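Local coordinates for protein xyloglucan-specific endo-beta-1,4-glucanase BoGH9A (PDB 6DHT) that hydrolyses internal beta-1,4-glucosidic linkages in the backbone of xyloglucan, releasing xyloglucan oligosaccharides, at residues G24-Q29 with D101-P106; A149-R154 with M228-D233; W224-Q229 with L269-V274. All blocks are in the same frame, centred on the assembly; numbering follows the deposited sequence.

Contact 1. Residues G24-Q29 with D101-P106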
# COMPACT_ATOMS: atom_id res chain seq x y z
N GLY A 24 -13.04 1.13 -15.54
CA GLY A 24 -13.05 1.65 -16.90
C GLY A 24 -11.65 2.02 -17.37
O GLY A 24 -10.65 1.56 -16.80
N TYR A 25 -11.59 2.85 -18.40
CA TYR A 25 -10.35 3.14 -19.11
C TYR A 25 -10.16 4.60 -19.39
O TYR A 25 -11.12 5.32 -19.67
CB TYR A 25 -10.32 2.42 -20.46
CG TYR A 25 -10.54 0.96 -20.34
CD1 TYR A 25 -9.50 0.07 -20.06
CD2 TYR A 25 -11.81 0.43 -20.52
CE1 TYR A 25 -9.72 -1.28 -19.92
CE2 TYR A 25 -12.04 -0.92 -20.40
CZ TYR A 25 -10.99 -1.77 -20.11
OH TYR A 25 -11.20 -3.12 -19.98
N TYR A 26 -8.92 5.07 -19.31
CA TYR A 26 -8.62 6.42 -19.77
C TYR A 26 -8.71 6.48 -21.29
O TYR A 26 -8.45 5.47 -21.95
CB TYR A 26 -7.21 6.88 -19.33
CG TYR A 26 -7.07 7.06 -17.83
CD1 TYR A 26 -7.41 8.25 -17.20
CD2 TYR A 26 -6.66 5.99 -17.04
CE1 TYR A 26 -7.31 8.39 -15.82
CE2 TYR A 26 -6.55 6.13 -15.66
CZ TYR A 26 -6.90 7.31 -15.06
OH TYR A 26 -6.81 7.39 -13.70
N PRO A 27 -9.04 7.66 -21.85
CA PRO A 27 -9.21 7.73 -23.31
C PRO A 27 -8.01 7.23 -24.13
O PRO A 27 -8.22 6.60 -25.17
CB PRO A 27 -9.44 9.22 -23.56
CG PRO A 27 -10.13 9.69 -22.33
CD PRO A 27 -9.41 8.93 -21.21
N ASN A 28 -6.79 7.50 -23.67
CA ASN A 28 -5.61 7.06 -24.41
C ASN A 28 -4.97 5.80 -23.90
O ASN A 28 -3.89 5.43 -24.35
CB ASN A 28 -4.57 8.18 -24.46
CG ASN A 28 -5.02 9.33 -25.32
OD1 ASN A 28 -5.69 9.13 -26.35
ND2 ASN A 28 -4.69 10.54 -24.90
N GLN A 29 -5.64 5.12 -22.97
CA GLN A 29 -5.12 3.88 -22.40
C GLN A 29 -5.24 2.73 -23.37
O GLN A 29 -6.11 2.73 -24.24
CB GLN A 29 -5.90 3.55 -21.12
CG GLN A 29 -5.22 2.56 -20.20
CD GLN A 29 -6.11 2.16 -19.03
OE1 GLN A 29 -6.96 2.95 -18.60
NE2 GLN A 29 -5.93 0.95 -18.53
N ASP A 101 -11.96 10.47 -18.57
CA ASP A 101 -10.91 11.06 -17.76
C ASP A 101 -11.07 10.70 -16.28
O ASP A 101 -12.18 10.45 -15.79
CB ASP A 101 -10.94 12.58 -17.90
CG ASP A 101 -10.53 13.05 -19.26
OD1 ASP A 101 -9.77 12.33 -19.95
OD2 ASP A 101 -10.93 14.17 -19.62
N SER A 102 -9.93 10.65 -15.60
CA SER A 102 -9.87 10.50 -14.14
C SER A 102 -10.57 9.24 -13.66
O SER A 102 -11.17 9.22 -12.59
CB SER A 102 -10.50 11.71 -13.47
OG SER A 102 -9.73 12.88 -13.76
N VAL A 103 -10.46 8.17 -14.45
CA VAL A 103 -11.23 6.98 -14.12
C VAL A 103 -10.77 6.33 -12.80
O VAL A 103 -11.60 5.76 -12.09
CB VAL A 103 -11.28 5.99 -15.33
CG1 VAL A 103 -9.97 5.36 -15.55
CG2 VAL A 103 -12.37 4.94 -15.11
N LEU A 104 -9.49 6.46 -12.46
CA LEU A 104 -9.01 5.89 -11.20
C LEU A 104 -9.03 6.89 -10.04
O LEU A 104 -8.58 6.56 -8.95
CB LEU A 104 -7.59 5.32 -11.35
CG LEU A 104 -7.40 4.28 -12.44
CD1 LEU A 104 -5.95 3.83 -12.49
CD2 LEU A 104 -8.31 3.08 -12.21
N SER A 105 -9.54 8.09 -10.23
CA SER A 105 -9.55 9.06 -9.15
C SER A 105 -10.38 8.59 -7.95
O SER A 105 -9.92 8.72 -6.80
CB SER A 105 -10.00 10.42 -9.67
OG SER A 105 -10.05 11.38 -8.62
N PRO A 106 -11.58 8.02 -8.18
CA PRO A 106 -12.34 7.55 -7.01
C PRO A 106 -11.62 6.42 -6.28
O PRO A 106 -11.75 6.33 -5.06
CB PRO A 106 -13.67 7.08 -7.60
CG PRO A 106 -13.79 7.85 -8.88
CD PRO A 106 -12.40 7.96 -9.41
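Val103 overlaps the Tyr26 ring through CG1, which sits over one face, 3.6 Å from the ring centroid and only 16° off the ring normal, a CH-pi contact. A chi1 of 70° puts this methyl between the backbone N and the carbonyl carbon, while CG2 packs on Gly24 (Val103 CG2 to Gly24 CA 3.8 Å). The Leu104 side chain crosses that of Tyr26 at about a right angle, with CD1 in the plane at the ring edge. Beyond the ring, the phenol oxygen is gripped twice: Leu104 N donates to Tyr26 OH at 3.1 Å with an angle of 150°, and a second hydrogen bond links Tyr26 OH with Asp565 OD1. The backbone at Tyr26 is tied as well: Tyr26 N donates to Gln29 OE1 at 3.0 Å across the type I turn Tyr26 to Gln29. On the more exposed side, Asp101 OD1 lies 3.6 Å from Pro27 CG. The loop between strands 18-19 and 32-35 thus meets the passage from strand 93-99 of the Ig-like domain into helix 105-117, with Leu104 also packed on Met471 of helix 461-474 and Leu564 of helix 551-567.

Contact 2. Residues A149-R154 with M228-D233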
# COMPACT_ATOMS: atom_id res chain seq x y z
N ALA A 149 9.76 -4.30 27.57
CA ALA A 149 10.02 -2.92 27.18
C ALA A 149 10.59 -2.06 28.31
O ALA A 149 10.86 -0.88 28.10
CB ALA A 149 8.74 -2.27 26.63
N ALA A 150 10.78 -2.65 29.49
CA ALA A 150 11.19 -1.88 30.67
C ALA A 150 12.52 -1.16 30.50
O ALA A 150 13.44 -1.67 29.87
CB ALA A 150 11.26 -2.79 31.88
N SER A 151 12.60 0.03 31.08
CA SER A 151 13.85 0.79 31.13
C SER A 151 14.02 1.36 32.55
O SER A 151 13.08 1.30 33.35
CB SER A 151 13.81 1.90 30.08
OG SER A 151 12.84 2.89 30.39
N PRO A 152 15.21 1.90 32.88
CA PRO A 152 15.46 2.41 34.24
C PRO A 152 14.34 3.30 34.77
O PRO A 152 13.83 3.04 35.86
CB PRO A 152 16.73 3.23 34.06
CG PRO A 152 17.48 2.51 33.02
CD PRO A 152 16.42 2.01 32.04
N ASP A 153 13.96 4.31 34.00
CA ASP A 153 12.93 5.24 34.42
C ASP A 153 11.52 4.73 34.12
O ASP A 153 10.54 5.40 34.46
CB ASP A 153 13.15 6.60 33.76
CG ASP A 153 14.48 7.22 34.14
OD1 ASP A 153 15.13 6.73 35.09
OD2 ASP A 153 14.88 8.21 33.48
N ARG A 154 11.41 3.57 33.48
CA ARG A 154 10.12 2.99 33.10
C ARG A 154 10.10 1.50 33.40
O ARG A 154 10.29 0.67 32.52
CB ARG A 154 9.82 3.21 31.61
CG ARG A 154 9.51 4.64 31.26
CD ARG A 154 9.23 4.83 29.77
NE ARG A 154 8.67 6.16 29.53
CZ ARG A 154 8.20 6.58 28.36
NH1 ARG A 154 8.22 5.78 27.31
NH2 ARG A 154 7.71 7.81 28.26
N MET A 228 5.94 6.50 20.76
CA MET A 228 6.51 5.18 20.88
C MET A 228 8.02 5.19 21.06
O MET A 228 8.64 4.12 21.08
CB MET A 228 6.12 4.33 19.67
CG MET A 228 4.65 4.02 19.64
SD MET A 228 4.16 2.75 20.80
CE MET A 228 4.77 1.35 19.94
N GLN A 229 8.59 6.40 21.15
CA GLN A 229 10.01 6.59 21.39
C GLN A 229 10.27 6.88 22.88
O GLN A 229 9.66 7.78 23.43
CB GLN A 229 10.53 7.76 20.56
CG GLN A 229 12.04 7.94 20.68
CD GLN A 229 12.60 8.91 19.67
OE1 GLN A 229 12.08 9.99 19.48
NE2 GLN A 229 13.71 8.53 19.06
N ASP A 230 11.17 6.10 23.47
CA ASP A 230 11.58 6.30 24.87
C ASP A 230 12.35 7.62 24.92
O ASP A 230 13.34 7.77 24.22
CB ASP A 230 12.46 5.13 25.29
CG ASP A 230 12.93 5.23 26.75
OD1 ASP A 230 12.99 6.34 27.30
OD2 ASP A 230 13.26 4.16 27.31
N PRO A 231 11.88 8.60 25.73
CA PRO A 231 12.50 9.93 25.73
C PRO A 231 13.92 9.94 26.27
O PRO A 231 14.59 10.96 26.11
CB PRO A 231 11.59 10.74 26.65
CG PRO A 231 10.96 9.73 27.54
CD PRO A 231 10.78 8.51 26.71
N GLU A 232 14.38 8.84 26.85
CA GLU A 232 15.75 8.75 27.32
C GLU A 232 16.66 8.23 26.22
O GLU A 232 17.34 9.02 25.55
CB GLU A 232 15.85 7.89 28.57
CG GLU A 232 15.10 8.46 29.77
CD GLU A 232 15.51 9.89 30.10
OE1 GLU A 232 16.73 10.13 30.26
OE2 GLU A 232 14.62 10.76 30.20
N ASP A 233 16.66 6.92 25.99
CA ASP A 233 17.65 6.32 25.10
C ASP A 233 17.34 6.44 23.60
O ASP A 233 18.17 6.07 22.77
CB ASP A 233 17.89 4.86 25.46
CG ASP A 233 16.70 3.97 25.15
OD1 ASP A 233 15.63 4.49 24.75
OD2 ASP A 233 16.84 2.74 25.31
O HOH W 1 12.59 5.93 29.96
O HOH W 2 7.48 6.92 24.91
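The guanidinium of Arg154 carries Pro231 CD on one face, 3.4 Å above its plane and offset toward the rim, while water 2 lies in plane at its edge. The two side chains meet tip to tip, and Pro231 CD comes within 3.5 Å of Arg154 NH2. With chi2 and chi3 both near 180° the arginine chain runs extended from CG to NE. Arg154 NH1 is hydrogen-bonded to Tyr237 OH and also donates to water 2, which in turn bonds the carbonyl oxygen of Gln229; two partners thus hold NH1, which probably limits the turning of the group.

The Asp230 carboxylate is a second flat group. From 37° out of its plane, Glu232 N donates to Asp230 OD1 at 2.9 Å. Water 1 gives OD1 another bond (2.7 Å) and is hydrogen-bonded to Ser151 OG (3.1 Å), joining the segments through solvent. Lys263 makes a salt bridge with Asp230 OD2 and another with Asp233, and would offset part of the charge of these two carboxylates. Farther out, the carboxylates of Asp153 and Glu232 are turned 57° apart, with Asp153 OD2 and Glu232 OE2 4.2 Å from each other; both residues are exposed, and solvent probably softens the repulsion.

At this surface of the family 9 catalytic domain, the loop between strands 143-145 and 159-160 meets the loop between helix 213-226 and strand 239-241, each with its own turn: a type I beta turn from Ser151 to Arg154, and an Asx turn from Asp230 to Glu232.

Contact 3. Residues W224-Q229 with L269-V274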
# COMPACT_ATOMS: atom_id res chain seq x y z
N TRP A 224 1.12 9.63 16.66
CA TRP A 224 1.21 8.46 17.53
C TRP A 224 2.64 7.89 17.58
O TRP A 224 3.15 7.56 18.66
CB TRP A 224 0.23 7.35 17.09
CG TRP A 224 0.59 6.07 17.74
CD1 TRP A 224 0.55 5.81 19.07
CD2 TRP A 224 1.15 4.91 17.12
NE1 TRP A 224 1.01 4.55 19.32
CE2 TRP A 224 1.40 3.98 18.14
CE3 TRP A 224 1.45 4.55 15.80
CZ2 TRP A 224 1.93 2.72 17.87
CZ3 TRP A 224 1.96 3.30 15.55
CH2 TRP A 224 2.21 2.41 16.57
N MET A 225 3.30 7.77 16.42
CA MET A 225 4.63 7.18 16.38
C MET A 225 5.61 7.89 17.32
O MET A 225 6.42 7.23 17.97
CB MET A 225 5.18 7.19 14.94
CG MET A 225 4.46 6.27 14.01
SD MET A 225 5.18 6.25 12.35
CE MET A 225 6.54 5.13 12.59
N LEU A 226 5.54 9.21 17.39
CA LEU A 226 6.38 9.99 18.30
C LEU A 226 6.29 9.48 19.74
O LEU A 226 7.30 9.46 20.46
CB LEU A 226 6.01 11.47 18.23
CG LEU A 226 6.36 12.17 16.92
CD1 LEU A 226 5.78 13.56 16.95
CD2 LEU A 226 7.86 12.28 16.72
N THR A 227 5.10 9.05 20.15
CA THR A 227 4.87 8.57 21.53
C THR A 227 5.47 7.18 21.80
O THR A 227 5.50 6.72 22.94
CB THR A 227 3.37 8.53 21.90
OG1 THR A 227 2.72 7.42 21.27
CG2 THR A 227 2.68 9.84 21.54
N MET A 228 5.94 6.50 20.76
CA MET A 228 6.51 5.18 20.88
C MET A 228 8.02 5.19 21.06
O MET A 228 8.64 4.12 21.08
CB MET A 228 6.12 4.33 19.67
CG MET A 228 4.65 4.02 19.64
SD MET A 228 4.16 2.75 20.80
CE MET A 228 4.77 1.35 19.94
N GLN A 229 8.59 6.40 21.15
CA GLN A 229 10.01 6.59 21.39
C GLN A 229 10.27 6.88 22.88
O GLN A 229 9.66 7.78 23.43
CB GLN A 229 10.53 7.76 20.56
CG GLN A 229 12.04 7.94 20.68
CD GLN A 229 12.60 8.91 19.67
OE1 GLN A 229 12.08 9.99 19.48
NE2 GLN A 229 13.71 8.53 19.06
N LEU A 269 14.67 2.09 13.13
CA LEU A 269 15.10 2.56 11.81
C LEU A 269 13.93 3.01 10.91
O LEU A 269 14.04 4.03 10.24
CB LEU A 269 15.93 1.51 11.11
CG LEU A 269 17.30 1.30 11.77
CD1 LEU A 269 17.95 0.08 11.22
CD2 LEU A 269 18.18 2.51 11.54
N ASP A 270 12.83 2.25 10.90
CA ASP A 270 11.68 2.68 10.09
C ASP A 270 11.10 3.98 10.66
O ASP A 270 10.71 4.88 9.93
CB ASP A 270 10.62 1.60 10.07
CG ASP A 270 11.03 0.40 9.25
OD1 ASP A 270 11.88 0.55 8.35
OD2 ASP A 270 10.52 -0.72 9.50
N PHE A 271 11.11 4.12 12.00
CA PHE A 271 10.78 5.38 12.64
C PHE A 271 11.73 6.51 12.19
O PHE A 271 11.30 7.61 11.82
CB PHE A 271 10.85 5.19 14.18
CG PHE A 271 10.62 6.43 14.99
CD1 PHE A 271 11.63 7.33 15.16
CD2 PHE A 271 9.42 6.67 15.63
CE1 PHE A 271 11.48 8.47 15.93
CE2 PHE A 271 9.23 7.81 16.41
CZ PHE A 271 10.27 8.71 16.57
N ALA A 272 13.04 6.24 12.22
CA ALA A 272 14.02 7.25 11.85
C ALA A 272 13.83 7.69 10.41
O ALA A 272 13.83 8.87 10.11
CB ALA A 272 15.42 6.73 12.09
N ALA A 273 13.64 6.72 9.52
CA ALA A 273 13.52 7.02 8.09
C ALA A 273 12.29 7.87 7.84
O ALA A 273 12.35 8.88 7.16
CB ALA A 273 13.45 5.74 7.30
N VAL A 274 11.14 7.44 8.36
CA VAL A 274 9.90 8.15 8.08
C VAL A 274 9.85 9.50 8.77
O VAL A 274 9.28 10.44 8.26
CB VAL A 274 8.68 7.26 8.38
CG1 VAL A 274 8.33 7.22 9.85
CG2 VAL A 274 7.47 7.71 7.57
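The edge of the Phe271 ring is turned to the backbone of Met225 and Leu226: its CE2 approaches Met225 O to 3.3 Å near the ring plane, and Leu226 CA also lies at the ring edge. CG is anti to the backbone N (chi1 176°), which starts the ring out from helix 265-281 toward its neighbour. The carbonyl it meets also accepts the backbone hydrogen bond of Met228 N. The side chain of Gln229 crosses that of Phe271 at about a right angle, its amide plane inclined 57° to the ring and OE1 3.7 Å from Phe271 CZ; that amide is held by hydrogen bonds from NE2 to the carbonyl oxygens of Gly234 and Ala299. Beside this, Met225 bends at chi3 (81°) and sets CE 3.9 Å from Val274 CG1, the two side chains again crossing at about a right angle. An alanine in place of Phe271 would probably open a gap between the helices and leave Met225, Leu226 and the Gln229 amide without the ring they pack on. With Ala303 of helix 292-309 also touching the ring, this is buried interhelical packing within the (alpha/alpha)6 barrel of family 9 glycoside hydrolases.

In the fold
Contacts 2 and 3 are neighbours, their centres about 14 Å apart, and their segments overlap at Met228 and Gln229: the chain leaving helix 213-226 first packs on helix 265-281 inside the catalytic domain, then runs out to the surface to meet the 149-154 loop. Contact 1 lies across the chain's centre from both, with centres about 50 Å from contact 2 and 37 Å from contact 3, and joins the N-terminal Ig-like domain to the start of the catalytic one. All three lie away from the probable catalytic residues and the metal sites; even the buried Phe271 side chain of contact 3 is about 14 Å from a bound calcium ion.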